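Long-range contacts in diacylglycerol kinase (Bacillus anthracis, PDB 3S40), which probably catalyses the ATP-dependent phosphorylation of diacylglycerol to phosphatidic acid: residues Tyr192-Val197 / Val228-Gly233; Lys126-Ala131 / Phe293-Asn298; Gly222-Phe227 / Ile286-Gly291. One frame throughout, in Å; residues are numbered along the deposited sequence.

Contact 1. Residues Tyr192-Val197 / Val228-Gly233; sequences YEDEAV and VVKSTG
Val197 and Val229 meet through backbone and side chain together. The amide N of Val197 donates to Val229 O over 2.8 Å, approaching nearly along the C=O axis, while Val197 CG1 lies 3.9 Å from Val229 CG1. Two residues further along, Ser231 N bonds Glu195 O at 3.2 Å, from above the carbonyl plane. These two bonds flank the antiparallel, non-hydrogen-bonded pair Ala196-Lys230. Small Ala196 suits this close crossing, for its CB packs tightly, 3.5 Å from Val228 CG1. Lys230 CG is anti to the carbonyl carbon (chi1 -50°), and beyond it the chain is extended, its methylenes crossing Tyr192 and Asp194: CE sits at the edge of the Tyr192 ring, 3.5 Å from OH, and CD is 3.7 Å from Asp194 OD2. A long aliphatic stem with a polar tip fits here, since NZ reaches past both to Asn252 O. Further out, Phe255 stacks on Tyr192, and helix 234-240 meets both Val197 and Val229. Strand 190-196 is paired with 181-187 in one sheet, yet beyond the corner at Val197 the chain continues as 198-202, beside 224-230 in another. The short segments meet at 73° at this corner, consistent with the beta-sandwich-like family of this region.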
loop_
_atom_site.group_PDB
_atom_site.type_symbol
_atom_site.label_atom_id
_atom_site.label_comp_id
_atom_site.label_asym_id
_atom_site.label_seq_id
_atom_site.Cartn_x
_atom_site.Cartn_y
_atom_site.Cartn_z
ATOM N N TYR A 192 16.942 9.137 -17.200
ATOM C CA TYR A 192 17.552 7.820 -17.220
ATOM C C TYR A 192 17.041 7.046 -18.427
ATOM O O TYR A 192 15.843 6.811 -18.551
ATOM C CB TYR A 192 17.202 7.047 -15.945
ATOM C CG TYR A 192 17.639 5.604 -15.993
ATOM C CD1 TYR A 192 16.793 4.619 -16.486
ATOM C CD2 TYR A 192 18.903 5.226 -15.560
ATOM C CE1 TYR A 192 17.189 3.298 -16.540
ATOM C CE2 TYR A 192 19.311 3.906 -15.613
ATOM C CZ TYR A 192 18.449 2.947 -16.102
ATOM O OH TYR A 192 18.850 1.632 -16.156
ATOM N N GLU A 193 17.950 6.657 -19.316
ATOM C CA GLU A 193 17.592 5.811 -20.448
ATOM C C GLU A 193 18.373 4.513 -20.393
ATOM O O GLU A 193 19.586 4.516 -20.147
ATOM C CB GLU A 193 17.875 6.521 -21.768
ATOM C CG GLU A 193 16.696 7.289 -22.325
ATOM C CD GLU A 193 17.115 8.358 -23.319
ATOM O OE1 GLU A 193 18.000 9.174 -22.978
ATOM O OE2 GLU A 193 16.564 8.379 -24.442
ATOM N N ASP A 194 17.682 3.402 -20.620
ATOM C CA ASP A 194 18.354 2.111 -20.641
ATOM C C ASP A 194 17.440 0.959 -21.032
ATOM O O ASP A 194 16.265 1.149 -21.347
ATOM C CB ASP A 194 19.005 1.820 -19.284
ATOM C CG ASP A 194 20.425 1.305 -19.418
ATOM O OD1 ASP A 194 21.221 1.936 -20.151
ATOM O OD2 ASP A 194 20.742 0.267 -18.799
ATOM N N GLU A 195 18.012 -0.237 -21.016
ATOM C CA GLU A 195 17.292 -1.462 -21.307
ATOM C C GLU A 195 16.998 -2.134 -19.977
ATOM O O GLU A 195 17.918 -2.518 -19.249
ATOM C CB GLU A 195 18.162 -2.381 -22.169
ATOM C CG GLU A 195 17.422 -3.510 -22.874
ATOM C CD GLU A 195 16.679 -3.038 -24.112
ATOM O OE1 GLU A 195 16.582 -1.809 -24.319
ATOM O OE2 GLU A 195 16.193 -3.898 -24.878
ATOM N N ALA A 196 15.714 -2.271 -19.662
ATOM C CA ALA A 196 15.289 -2.814 -18.376
ATOM C C ALA A 196 14.416 -4.037 -18.544
ATOM O O ALA A 196 13.669 -4.149 -19.510
ATOM C CB ALA A 196 14.528 -1.757 -17.579
ATOM N N VAL A 197 14.503 -4.947 -17.584
ATOM C CA VAL A 197 13.586 -6.075 -17.533
ATOM C C VAL A 197 12.404 -5.746 -16.611
ATOM O O VAL A 197 11.297 -6.263 -16.787
ATOM C CB VAL A 197 14.298 -7.372 -17.079
ATOM C CG1 VAL A 197 15.349 -7.080 -16.013
ATOM C CG2 VAL A 197 13.287 -8.384 -16.576
ATOM N N VAL A 228 14.905 0.121 -11.013
ATOM C CA VAL A 228 14.992 -0.488 -12.330
ATOM C C VAL A 228 15.945 -1.672 -12.325
ATOM O O VAL A 228 17.088 -1.554 -11.894
ATOM C CB VAL A 228 15.494 0.521 -13.358
ATOM C CG1 VAL A 228 15.606 -0.142 -14.724
ATOM C CG2 VAL A 228 14.565 1.726 -13.408
ATOM N N VAL A 229 15.491 -2.827 -12.789
ATOM C CA VAL A 229 16.441 -3.913 -12.959
ATOM C C VAL A 229 16.830 -4.007 -14.425
ATOM O O VAL A 229 15.983 -4.230 -15.287
ATOM C CB VAL A 229 15.913 -5.245 -12.470
ATOM C CG1 VAL A 229 17.020 -6.302 -12.570
ATOM C CG2 VAL A 229 15.419 -5.116 -11.035
ATOM N N LYS A 230 18.114 -3.812 -14.699
ATOM C CA LYS A 230 18.602 -3.791 -16.069
ATOM C C LYS A 230 18.626 -5.199 -16.643
ATOM O O LYS A 230 18.567 -6.182 -15.903
ATOM C CB LYS A 230 19.991 -3.157 -16.123
ATOM C CG LYS A 230 20.066 -1.827 -15.391
ATOM C CD LYS A 230 21.458 -1.217 -15.436
ATOM C CE LYS A 230 21.525 0.043 -14.574
ATOM N NZ LYS A 230 22.866 0.699 -14.592
ATOM N N SER A 231 18.699 -5.289 -17.965
ATOM C CA SER A 231 18.740 -6.575 -18.650
ATOM C C SER A 231 19.799 -7.513 -18.065
ATOM O O SER A 231 19.701 -8.734 -18.189
ATOM C CB SER A 231 18.996 -6.354 -20.143
ATOM O OG SER A 231 20.052 -5.426 -20.348
ATOM N N THR A 232 20.796 -6.932 -17.406
ATOM C CA THR A 232 21.959 -7.675 -16.934
ATOM C C THR A 232 21.982 -7.855 -15.418
ATOM O O THR A 232 22.904 -8.464 -14.871
ATOM C CB THR A 232 23.253 -6.931 -17.300
ATOM O OG1 THR A 232 23.635 -6.081 -16.211
ATOM C CG2 THR A 232 23.050 -6.089 -18.557
ATOM N N GLY A 233 20.985 -7.308 -14.734
ATOM C CA GLY A 233 20.990 -7.322 -13.285
ATOM C C GLY A 233 20.060 -8.350 -12.672
ATOM O O GLY A 233 19.774 -8.295 -11.478
#

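Contact 2. Residues Lys126-Ala131 / Phe293-Asn298; sequences KPVDVA and FTMIYN
Phe293 O takes a hydrogen bond from Val128 N at 2.8 Å and a weaker CA-H...O contact from Pro127 CA at 3.3 Å. Phe293 N returns a longer bond to Val128 O, 3.2 Å. The same two-way exchange follows at Lys126 and Met295, whose N and O atoms bond each other at 2.9 Å in both directions. Between these hydrogen-bonded pairs lies the non-hydrogen-bonded pair Pro127-Thr294, a place where proline's missing N-H costs this ladder nothing. The two strands are neighbours in a six-stranded antiparallel sheet, and they link the kinase catalytic family region, which includes 126-131, to the C-terminal beta-sandwich region. Strand 284-296 also hydrogen-bonds through Thr294 and Ile296 to Leu92, at the edge of the parallel sheet, and Thr294 OG1 pairs with Thr91 OG1. On the face carrying Val128 and Met295, Val128 CG2 packs 3.8 Å from CG of Met295, modelled as selenomethionine. Val130 CG2 lies over one face of Phe293, offset toward the rim and 3.6 Å from CD2. Lys126 crosses Tyr297 at about a right angle: CG lies between the backbone N and the carbonyl carbon (chi1 73°), which sets it over the ring, and the extended chain carries CD above its centre, 3.8 Å from the centroid, as a CH-pi contact. The end of the chain leads away from the ring, and NZ forms a salt bridge with Asp220.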
loop_
_atom_site.group_PDB
_atom_site.type_symbol
_atom_site.label_atom_id
_atom_site.label_comp_id
_atom_site.label_asym_id
_atom_site.label_seq_id
_atom_site.Cartn_x
_atom_site.Cartn_y
_atom_site.Cartn_z
ATOM N N LYS A 126 -0.328 8.330 12.292
ATOM C CA LYS A 126 0.709 9.076 11.591
ATOM C C LYS A 126 0.289 9.372 10.168
ATOM O O LYS A 126 -0.586 8.688 9.610
ATOM C CB LYS A 126 2.051 8.340 11.612
ATOM C CG LYS A 126 2.118 7.123 10.712
ATOM C CD LYS A 126 3.536 6.574 10.727
ATOM C CE LYS A 126 3.745 5.528 9.659
ATOM N NZ LYS A 126 5.203 5.417 9.325
ATOM N N PRO A 127 0.892 10.414 9.581
ATOM C CA PRO A 127 0.600 10.763 8.188
ATOM C C PRO A 127 1.305 9.809 7.268
ATOM O O PRO A 127 2.417 9.371 7.561
ATOM C CB PRO A 127 1.157 12.193 8.041
ATOM C CG PRO A 127 2.099 12.369 9.161
ATOM C CD PRO A 127 1.697 11.438 10.270
ATOM N N VAL A 128 0.647 9.486 6.166
ATOM C CA VAL A 128 1.172 8.531 5.209
ATOM C C VAL A 128 0.996 9.144 3.837
ATOM O O VAL A 128 -0.011 9.802 3.574
ATOM C CB VAL A 128 0.405 7.196 5.318
ATOM C CG1 VAL A 128 0.747 6.265 4.174
ATOM C CG2 VAL A 128 0.692 6.539 6.673
ATOM N N ASP A 129 1.996 8.982 2.977
ATOM C CA ASP A 129 1.934 9.558 1.635
ATOM C C ASP A 129 1.132 8.645 0.695
ATOM O O ASP A 129 1.133 7.424 0.862
ATOM C CB ASP A 129 3.349 9.775 1.049
ATOM C CG ASP A 129 4.290 10.545 1.999
ATOM O OD1 ASP A 129 3.798 11.311 2.873
ATOM O OD2 ASP A 129 5.529 10.378 1.862
ATOM N N VAL A 130 0.476 9.246 -0.293
ATOM C CA VAL A 130 -0.291 8.491 -1.272
ATOM C C VAL A 130 0.164 8.890 -2.660
ATOM O O VAL A 130 0.212 10.079 -2.990
ATOM C CB VAL A 130 -1.799 8.790 -1.137
ATOM C CG1 VAL A 130 -2.580 8.177 -2.305
ATOM C CG2 VAL A 130 -2.325 8.319 0.230
ATOM N N ALA A 131 0.459 7.898 -3.492
ATOM C CA ALA A 131 0.966 8.168 -4.831
ATOM C C ALA A 131 -0.169 8.390 -5.835
ATOM O O ALA A 131 -1.290 7.912 -5.637
ATOM C CB ALA A 131 1.887 7.022 -5.289
ATOM N N PHE A 293 -3.062 10.638 3.715
ATOM C CA PHE A 293 -3.860 9.911 4.695
ATOM C C PHE A 293 -3.227 10.057 6.056
ATOM O O PHE A 293 -2.024 10.279 6.172
ATOM C CB PHE A 293 -3.913 8.405 4.381
ATOM C CG PHE A 293 -4.802 8.047 3.211
ATOM C CD1 PHE A 293 -5.823 8.887 2.810
ATOM C CD2 PHE A 293 -4.621 6.844 2.533
ATOM C CE1 PHE A 293 -6.656 8.535 1.740
ATOM C CE2 PHE A 293 -5.439 6.499 1.460
ATOM C CZ PHE A 293 -6.451 7.351 1.062
ATOM N N THR A 294 -4.056 9.919 7.080
ATOM C CA THR A 294 -3.605 9.588 8.417
ATOM C C THR A 294 -4.017 8.137 8.692
ATOM O O THR A 294 -5.145 7.727 8.383
ATOM C CB THR A 294 -4.229 10.521 9.481
ATOM O OG1 THR A 294 -5.655 10.360 9.483
ATOM C CG2 THR A 294 -3.891 11.982 9.172
HETATM N N MSE A 295 -3.117 7.376 9.307
HETATM C CA MSE A 295 -3.369 5.975 9.557
HETATM C C MSE A 295 -2.947 5.550 10.955
HETATM O O MSE A 295 -1.980 6.061 11.524
HETATM C CB MSE A 295 -2.666 5.127 8.494
HETATM C CG MSE A 295 -3.006 5.571 7.092
HETATM SE SE MSE A 295 -2.773 4.238 5.686
HETATM C CE MSE A 295 -4.003 2.853 6.318
ATOM N N ILE A 296 -3.695 4.610 11.509
ATOM C CA ILE A 296 -3.317 3.961 12.750
ATOM C C ILE A 296 -2.075 3.125 12.486
ATOM O O ILE A 296 -1.992 2.440 11.471
ATOM C CB ILE A 296 -4.430 3.026 13.252
ATOM C CG1 ILE A 296 -5.641 3.837 13.720
ATOM C CG2 ILE A 296 -3.902 2.129 14.386
ATOM C CD1 ILE A 296 -5.409 4.638 15.000
ATOM N N TYR A 297 -1.117 3.150 13.398
ATOM C CA TYR A 297 0.063 2.325 13.205
ATOM C C TYR A 297 0.627 1.864 14.544
ATOM O O TYR A 297 0.077 2.193 15.606
ATOM C CB TYR A 297 1.125 3.108 12.406
ATOM C CG TYR A 297 1.857 4.145 13.242
ATOM C CD1 TYR A 297 3.194 3.977 13.559
ATOM C CD2 TYR A 297 1.197 5.279 13.728
ATOM C CE1 TYR A 297 3.874 4.912 14.319
ATOM C CE2 TYR A 297 1.857 6.224 14.490
ATOM C CZ TYR A 297 3.211 6.024 14.783
ATOM O OH TYR A 297 3.910 6.926 15.544
ATOM N N ASN A 298 1.743 1.128 14.484
ATOM C CA ASN A 298 2.353 0.531 15.672
ATOM C C ASN A 298 3.710 1.156 15.954
ATOM O O ASN A 298 4.691 0.804 15.307
ATOM C CB ASN A 298 2.538 -0.969 15.469
ATOM C CG ASN A 298 2.949 -1.676 16.741
ATOM O OD1 ASN A 298 3.140 -1.037 17.785
ATOM N ND2 ASN A 298 3.081 -3.006 16.672
#

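Contact 3. Residues Gly222-Phe227 / Ile286-Gly291; sequences GTLDIF and IELLQG
Strand segments 224-227 and 286-289 run roughly antiparallel, at 149°, but their axes come no closer than 9.2 Å and no hydrogen bond joins them, because they belong to two different sheets. Leu224 fills the gap, pointing toward the other strand with its two methyl branches divided between two partners. CD1 meets Ile286 CG2 at 3.5 Å, and CD2 meets Leu288 CD1 at 3.4 Å, both tighter than usual for carbon pairs. In Leu288, chi2 of 83° turns CD1 toward Leu224, 3.8 Å from Leu224 CG. Branched aliphatic chains suit this layer, since their forks offer methyls in two directions; Ile262 of strand 261-266 adds to it beside Leu224. Nearer the end of the contact, the extended chain of Gln290 passes Gly222, with CD 3.9 Å from CA. Glycine fits this turn twice over: its phi is positive, 78°, and its bare CA leaves room for the Gln290 amide group. The loops here are tied by Asp129, whose carboxylate accepts Gly291 N on OD1 and also holds the loop of Gly222. Leu224 and Ile286 form backbone bonds within their own sheets, to Ala259 and Ile262 respectively, so the pairing across the sandwich rests on van der Waals packing and shape, without directional bonds to fix its register.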
loop_
_atom_site.group_PDB
_atom_site.type_symbol
_atom_site.label_atom_id
_atom_site.label_comp_id
_atom_site.label_asym_id
_atom_site.label_seq_id
_atom_site.Cartn_x
_atom_site.Cartn_y
_atom_site.Cartn_z
ATOM N N GLY A 222 8.119 11.429 1.915
ATOM C CA GLY A 222 7.855 12.493 0.967
ATOM C C GLY A 222 8.390 12.275 -0.437
ATOM O O GLY A 222 8.353 13.182 -1.273
ATOM N N THR A 223 8.909 11.086 -0.708
ATOM C CA THR A 223 9.382 10.770 -2.058
ATOM C C THR A 223 8.946 9.372 -2.452
ATOM O O THR A 223 8.499 8.580 -1.611
ATOM C CB THR A 223 10.926 10.849 -2.190
ATOM O OG1 THR A 223 11.527 9.775 -1.460
ATOM C CG2 THR A 223 11.470 12.184 -1.678
ATOM N N LEU A 224 9.098 9.085 -3.738
ATOM C CA LEU A 224 8.857 7.772 -4.301
ATOM C C LEU A 224 10.194 7.168 -4.689
ATOM O O LEU A 224 11.139 7.904 -5.019
ATOM C CB LEU A 224 8.003 7.915 -5.551
ATOM C CG LEU A 224 6.582 8.335 -5.202
ATOM C CD1 LEU A 224 5.723 8.459 -6.442
ATOM C CD2 LEU A 224 5.998 7.299 -4.246
ATOM N N ASP A 225 10.264 5.837 -4.661
ATOM C CA ASP A 225 11.478 5.107 -5.017
ATOM C C ASP A 225 11.368 4.472 -6.397
ATOM O O ASP A 225 10.547 3.578 -6.630
ATOM C CB ASP A 225 11.799 4.034 -3.974
ATOM C CG ASP A 225 12.375 4.623 -2.704
ATOM O OD1 ASP A 225 13.567 4.376 -2.402
ATOM O OD2 ASP A 225 11.637 5.360 -2.019
ATOM N N ILE A 226 12.194 4.957 -7.310
ATOM C CA ILE A 226 12.309 4.357 -8.625
ATOM C C ILE A 226 13.312 3.225 -8.530
ATOM O O ILE A 226 14.400 3.388 -7.980
ATOM C CB ILE A 226 12.827 5.364 -9.658
ATOM C CG1 ILE A 226 11.902 6.582 -9.732
ATOM C CG2 ILE A 226 12.993 4.691 -11.012
ATOM C CD1 ILE A 226 12.382 7.657 -10.693
ATOM N N PHE A 227 12.946 2.077 -9.075
ATOM C CA PHE A 227 13.807 0.909 -9.014
ATOM C C PHE A 227 13.753 0.204 -10.365
ATOM O O PHE A 227 12.685 -0.243 -10.820
ATOM C CB PHE A 227 13.340 -0.023 -7.886
ATOM C CG PHE A 227 14.272 -1.178 -7.612
ATOM C CD1 PHE A 227 15.358 -1.022 -6.773
ATOM C CD2 PHE A 227 14.056 -2.414 -8.200
ATOM C CE1 PHE A 227 16.215 -2.082 -6.512
ATOM C CE2 PHE A 227 14.907 -3.482 -7.944
ATOM C CZ PHE A 227 15.984 -3.316 -7.099
ATOM N N ILE A 286 3.979 10.455 -12.596
ATOM C CA ILE A 286 3.735 10.091 -11.206
ATOM C C ILE A 286 4.068 11.230 -10.253
ATOM O O ILE A 286 5.135 11.861 -10.358
ATOM C CB ILE A 286 4.508 8.835 -10.767
ATOM C CG1 ILE A 286 4.466 7.756 -11.851
ATOM C CG2 ILE A 286 3.947 8.317 -9.449
ATOM C CD1 ILE A 286 5.026 6.432 -11.419
ATOM N N GLU A 287 3.132 11.466 -9.333
ATOM C CA GLU A 287 3.223 12.510 -8.314
ATOM C C GLU A 287 3.004 11.873 -6.943
ATOM O O GLU A 287 2.345 10.845 -6.827
ATOM C CB GLU A 287 2.121 13.561 -8.524
ATOM C CG GLU A 287 1.990 14.095 -9.939
ATOM C CD GLU A 287 3.160 14.975 -10.349
ATOM O OE1 GLU A 287 3.379 15.144 -11.568
ATOM O OE2 GLU A 287 3.857 15.501 -9.452
ATOM N N LEU A 288 3.532 12.499 -5.904
ATOM C CA LEU A 288 3.291 12.020 -4.557
ATOM C C LEU A 288 2.478 13.029 -3.757
ATOM O O LEU A 288 2.800 14.211 -3.746
ATOM C CB LEU A 288 4.611 11.776 -3.846
ATOM C CG LEU A 288 4.389 11.183 -2.463
ATOM C CD1 LEU A 288 4.196 9.676 -2.568
ATOM C CD2 LEU A 288 5.517 11.524 -1.537
ATOM N N LEU A 289 1.433 12.562 -3.078
ATOM C CA LEU A 289 0.678 13.428 -2.166
ATOM C C LEU A 289 1.140 13.230 -0.721
ATOM O O LEU A 289 0.807 12.247 -0.057
ATOM C CB LEU A 289 -0.821 13.160 -2.292
ATOM C CG LEU A 289 -1.344 13.214 -3.727
ATOM C CD1 LEU A 289 -2.786 12.695 -3.765
ATOM C CD2 LEU A 289 -1.229 14.631 -4.285
ATOM N N GLN A 290 1.907 14.182 -0.230
ATOM C CA GLN A 290 2.540 14.021 1.056
ATOM C C GLN A 290 1.515 14.062 2.191
ATOM O O GLN A 290 0.672 14.941 2.249
ATOM C CB GLN A 290 3.634 15.085 1.221
ATOM C CG GLN A 290 4.696 14.736 2.234
ATOM C CD GLN A 290 5.940 15.628 2.136
ATOM O OE1 GLN A 290 6.257 16.184 1.075
ATOM N NE2 GLN A 290 6.637 15.772 3.255
ATOM N N GLY A 291 1.580 13.075 3.076
ATOM C CA GLY A 291 0.715 13.039 4.237
ATOM C C GLY A 291 -0.765 13.086 3.907
ATOM O O GLY A 291 -1.546 13.644 4.662
#

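Contacts 2 and 3 share strand 284-296, their centres about 13 Å apart. Val130 O probably accepts a hydrogen bond from Leu289 N at 2.8 Å, and Asp129 OD2 one from Gly222 N at 2.8 Å, so strand 125-133 is tied to 284-296 and to the loop before strand 224-230. Contact 1 uses the other end of strand 224-230, its centre about 21 Å from that of contact 3 and 32 Å from that of contact 2. Contacts 1 and 3 thus hold the same strand against the opposing sheet at two places. Contacts 2 and 3 lie toward the junction with the catalytic domain; in relatives the active site occupies the interdomain cleft, whereas contact 1 is probably remote from it.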